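Local coordinates for protein AbyA5 (Verrucosispora maris, PDB 4YWF) that catalyses acetate elimination in spirotetronate/spirotetramate biosynthesis as an esterase-like lyase of the alpha/beta-hydrolase superfamily, at residues Val296-Ser301 / Arg320-Ile325. The protein carries 4 engineered substitutions. Sequence-based numbering, arbitrary orientation.
Sequences VAYVAS and RDFRTI
Strand 296-301 pairs in parallel with segment 320-325, which leads into edge strand 322-327 of the alpha/beta-hydrolase sheet, in the beta-alpha-beta unit that crosses over through helix 310-318. The backbone ladder runs from V296 N to D321 O, on through R323 N to V296 O (2.9 Å) and Y298 N to R323 O, and ends with A300 N to I325 O (2.9 Å). Y298 O takes two bonds. The hydroxyl OG1 of T324 donates at 2.8 Å, tilted 23° from the carbonyl plane, while I325 N gives a weak bond. With chi1 at -168°, T324 OG1 swings away from its own N and toward Y298 O. On the same face the F322 ring lies slantwise against V296 and Y298: CZ meets Y298 CB at 3.6 Å, and CE1 meets V296 CG1 at 4.0 Å. Replacing F322 by an alanine would probably open a gap beside these two atoms. On the other face V299 CG2 lies 4.1 Å from I325 CG2. R323 NH1 makes a salt bridge to the syn side of D321 OD1, which lies in the guanidinium plane; NH2 and NE reach E350 and Q347. Helix 310-318 packs against Y298 and F322, helix 337-351 covers A297, V299 and I325, and strand 233-239 flanks strand 296-301.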
ATOM      1  N   VAL A 296      -2.998 -17.008   2.314  1.00 23.02           N
ATOM      2  CA  VAL A 296      -3.542 -15.716   2.065  1.00 23.20           C
ATOM      3  C   VAL A 296      -4.415 -15.312   3.200  1.00 25.28           C
ATOM      4  O   VAL A 296      -5.345 -16.022   3.556  1.00 25.42           O
ATOM      5  CB  VAL A 296      -4.394 -15.665   0.790  1.00 24.40           C
ATOM      6  CG1 VAL A 296      -4.921 -14.268   0.611  1.00 25.74           C
ATOM      7  CG2 VAL A 296      -3.585 -16.099  -0.411  1.00 25.82           C
ATOM      8  N   ALA A 297      -4.115 -14.150   3.748  1.00 24.48           N
ATOM      9  CA  ALA A 297      -4.871 -13.543   4.864  1.00 22.59           C
ATOM     10  C   ALA A 297      -5.458 -12.228   4.371  1.00 22.02           C
ATOM     11  O   ALA A 297      -4.806 -11.525   3.596  1.00 22.94           O
ATOM     12  CB  ALA A 297      -3.924 -13.311   6.075  1.00 23.27           C
ATOM     13  N   TYR A 298      -6.705 -11.935   4.787  1.00 21.88           N
ATOM     14  CA  TYR A 298      -7.451 -10.808   4.304  1.00 21.93           C
ATOM     15  C   TYR A 298      -8.341 -10.175   5.378  1.00 19.81           C
ATOM     16  O   TYR A 298      -9.248 -10.808   5.980  1.00 22.78           O
ATOM     17  CB  TYR A 298      -8.275 -11.309   3.095  1.00 20.90           C
ATOM     18  CG  TYR A 298      -9.060 -10.306   2.315  1.00 20.79           C
ATOM     19  CD1 TYR A 298     -10.143  -9.628   2.865  1.00 23.24           C
ATOM     20  CD2 TYR A 298      -8.746 -10.063   0.992  1.00 21.03           C
ATOM     21  CE1 TYR A 298     -10.873  -8.721   2.111  1.00 22.61           C
ATOM     22  CE2 TYR A 298      -9.422  -9.150   0.234  1.00 20.80           C
ATOM     23  CZ  TYR A 298     -10.483  -8.470   0.787  1.00 23.42           C
ATOM     24  OH  TYR A 298     -11.174  -7.584  -0.019  1.00 22.51           O
ATOM     25  N   VAL A 299      -8.136  -8.923   5.604  1.00 22.69           N
ATOM     26  CA  VAL A 299      -8.993  -8.155   6.513  1.00 23.43           C
ATOM     27  C   VAL A 299     -10.070  -7.463   5.673  1.00 24.97           C
ATOM     28  O   VAL A 299      -9.777  -6.566   4.881  1.00 24.48           O
ATOM     29  CB  VAL A 299      -8.258  -7.075   7.305  1.00 25.12           C
ATOM     30  CG1 VAL A 299      -9.293  -6.336   8.192  1.00 24.63           C
ATOM     31  CG2 VAL A 299      -7.135  -7.639   8.170  1.00 24.90           C
ATOM     32  N   ALA A 300     -11.321  -7.848   5.909  1.00 24.06           N
ATOM     33  CA  ALA A 300     -12.438  -7.278   5.218  1.00 25.36           C
ATOM     34  C   ALA A 300     -13.162  -6.244   6.149  1.00 25.66           C
ATOM     35  O   ALA A 300     -13.214  -6.390   7.366  1.00 25.69           O
ATOM     36  CB  ALA A 300     -13.394  -8.359   4.789  1.00 26.87           C
ATOM     37  N   SER A 301     -13.665  -5.193   5.530  1.00 25.58           N
ATOM     38  CA  SER A 301     -14.439  -4.098   6.189  1.00 27.30           C
ATOM     39  C   SER A 301     -15.898  -4.306   5.817  1.00 29.82           C
ATOM     40  O   SER A 301     -16.227  -4.221   4.645  1.00 28.93           O
ATOM     41  CB  SER A 301     -13.936  -2.761   5.693  1.00 25.74           C
ATOM     42  OG  SER A 301     -12.602  -2.572   6.193  1.00 25.19           O
ATOM     43  N   ARG A 320      -7.429 -21.685  -1.345  1.00 26.51           N
ATOM     44  CA  ARG A 320      -7.340 -22.949  -0.583  1.00 30.20           C
ATOM     45  C   ARG A 320      -6.973 -22.706   0.844  1.00 28.90           C
ATOM     46  O   ARG A 320      -7.590 -23.261   1.733  1.00 31.12           O
ATOM     47  CB  ARG A 320      -6.260 -23.889  -1.189  1.00 35.61           C
ATOM     48  CG  ARG A 320      -6.583 -24.346  -2.612  1.00 44.55           C
ATOM     49  CD  ARG A 320      -5.342 -24.641  -3.474  1.00 52.21           C
ATOM     50  NE  ARG A 320      -5.779 -24.819  -4.857  1.00 56.88           N
ATOM     51  CZ  ARG A 320      -5.894 -25.989  -5.498  1.00 73.29           C
ATOM     52  NH1 ARG A 320      -5.522 -27.150  -4.944  1.00 73.26           N
ATOM     53  NH2 ARG A 320      -6.370 -26.002  -6.747  1.00 78.14           N
ATOM     54  N   ASP A 321      -5.944 -21.899   1.065  1.00 26.09           N
ATOM     55  CA  ASP A 321      -5.479 -21.590   2.398  1.00 24.91           C
ATOM     56  C   ASP A 321      -5.797 -20.121   2.642  1.00 25.47           C
ATOM     57  O   ASP A 321      -5.018 -19.250   2.235  1.00 23.01           O
ATOM     58  CB  ASP A 321      -3.988 -21.848   2.411  1.00 25.29           C
ATOM     59  CG  ASP A 321      -3.374 -21.694   3.784  1.00 28.40           C
ATOM     60  OD1 ASP A 321      -4.089 -21.405   4.777  1.00 28.36           O
ATOM     61  OD2 ASP A 321      -2.142 -21.907   3.860  1.00 33.60           O
ATOM     62  N   PHE A 322      -6.946 -19.863   3.269  1.00 23.28           N
ATOM     63  CA  PHE A 322      -7.507 -18.521   3.383  1.00 28.13           C
ATOM     64  C   PHE A 322      -7.852 -18.205   4.831  1.00 29.77           C
ATOM     65  O   PHE A 322      -8.551 -18.984   5.516  1.00 32.09           O
ATOM     66  CB  PHE A 322      -8.722 -18.358   2.424  1.00 26.48           C
ATOM     67  CG  PHE A 322      -9.176 -16.967   2.278  1.00 25.81           C
ATOM     68  CD1 PHE A 322      -8.360 -16.018   1.686  1.00 25.18           C
ATOM     69  CD2 PHE A 322     -10.413 -16.565   2.779  1.00 25.04           C
ATOM     70  CE1 PHE A 322      -8.771 -14.695   1.579  1.00 23.94           C
ATOM     71  CE2 PHE A 322     -10.832 -15.259   2.665  1.00 22.50           C
ATOM     72  CZ  PHE A 322     -10.014 -14.310   2.050  1.00 22.49           C
ATOM     73  N   ARG A 323      -7.334 -17.078   5.326  1.00 29.77           N
ATOM     74  CA  ARG A 323      -7.622 -16.631   6.675  1.00 27.17           C
ATOM     75  C   ARG A 323      -8.177 -15.254   6.563  1.00 27.51           C
ATOM     76  O   ARG A 323      -7.643 -14.412   5.843  1.00 25.86           O
ATOM     77  CB  ARG A 323      -6.351 -16.576   7.513  1.00 32.99           C
ATOM     78  CG  ARG A 323      -5.510 -17.835   7.453  1.00 33.11           C
ATOM     79  CD  ARG A 323      -4.417 -17.839   6.382  1.00 32.58           C
ATOM     80  NE  ARG A 323      -3.228 -17.765   7.155  1.00 41.46           N
ATOM     81  CZ  ARG A 323      -2.374 -18.736   7.370  1.00 35.65           C
ATOM     82  NH1 ARG A 323      -2.421 -19.913   6.776  1.00 40.25           N
ATOM     83  NH2 ARG A 323      -1.412 -18.451   8.154  1.00 38.85           N
ATOM     84  N   THR A 324      -9.209 -14.992   7.341  1.00 23.64           N
ATOM     85  CA  THR A 324      -9.917 -13.800   7.231  1.00 24.77           C
ATOM     86  C   THR A 324     -10.664 -13.459   8.488  1.00 29.26           C
ATOM     87  O   THR A 324     -11.118 -14.337   9.246  1.00 26.58           O
ATOM     88  CB  THR A 324     -10.844 -13.879   5.994  1.00 27.81           C
ATOM     89  OG1 THR A 324     -11.367 -12.583   5.709  1.00 28.81           O
ATOM     90  CG2 THR A 324     -11.977 -14.939   6.138  1.00 29.72           C
ATOM     91  N   ILE A 325     -10.855 -12.151   8.613  1.00 28.40           N
ATOM     92  CA  ILE A 325     -11.634 -11.533   9.650  1.00 32.25           C
ATOM     93  C   ILE A 325     -12.386 -10.353   9.007  1.00 33.61           C
ATOM     94  O   ILE A 325     -11.895  -9.749   8.054  1.00 31.21           O
ATOM     95  CB  ILE A 325     -10.633 -11.094  10.742  1.00 33.95           C
ATOM     96  CG1 ILE A 325     -11.296 -10.972  12.072  1.00 40.81           C
ATOM     97  CG2 ILE A 325      -9.838  -9.860  10.313  1.00 34.07           C
ATOM     98  CD1 ILE A 325     -10.324 -10.771  13.228  1.00 48.23           C
TER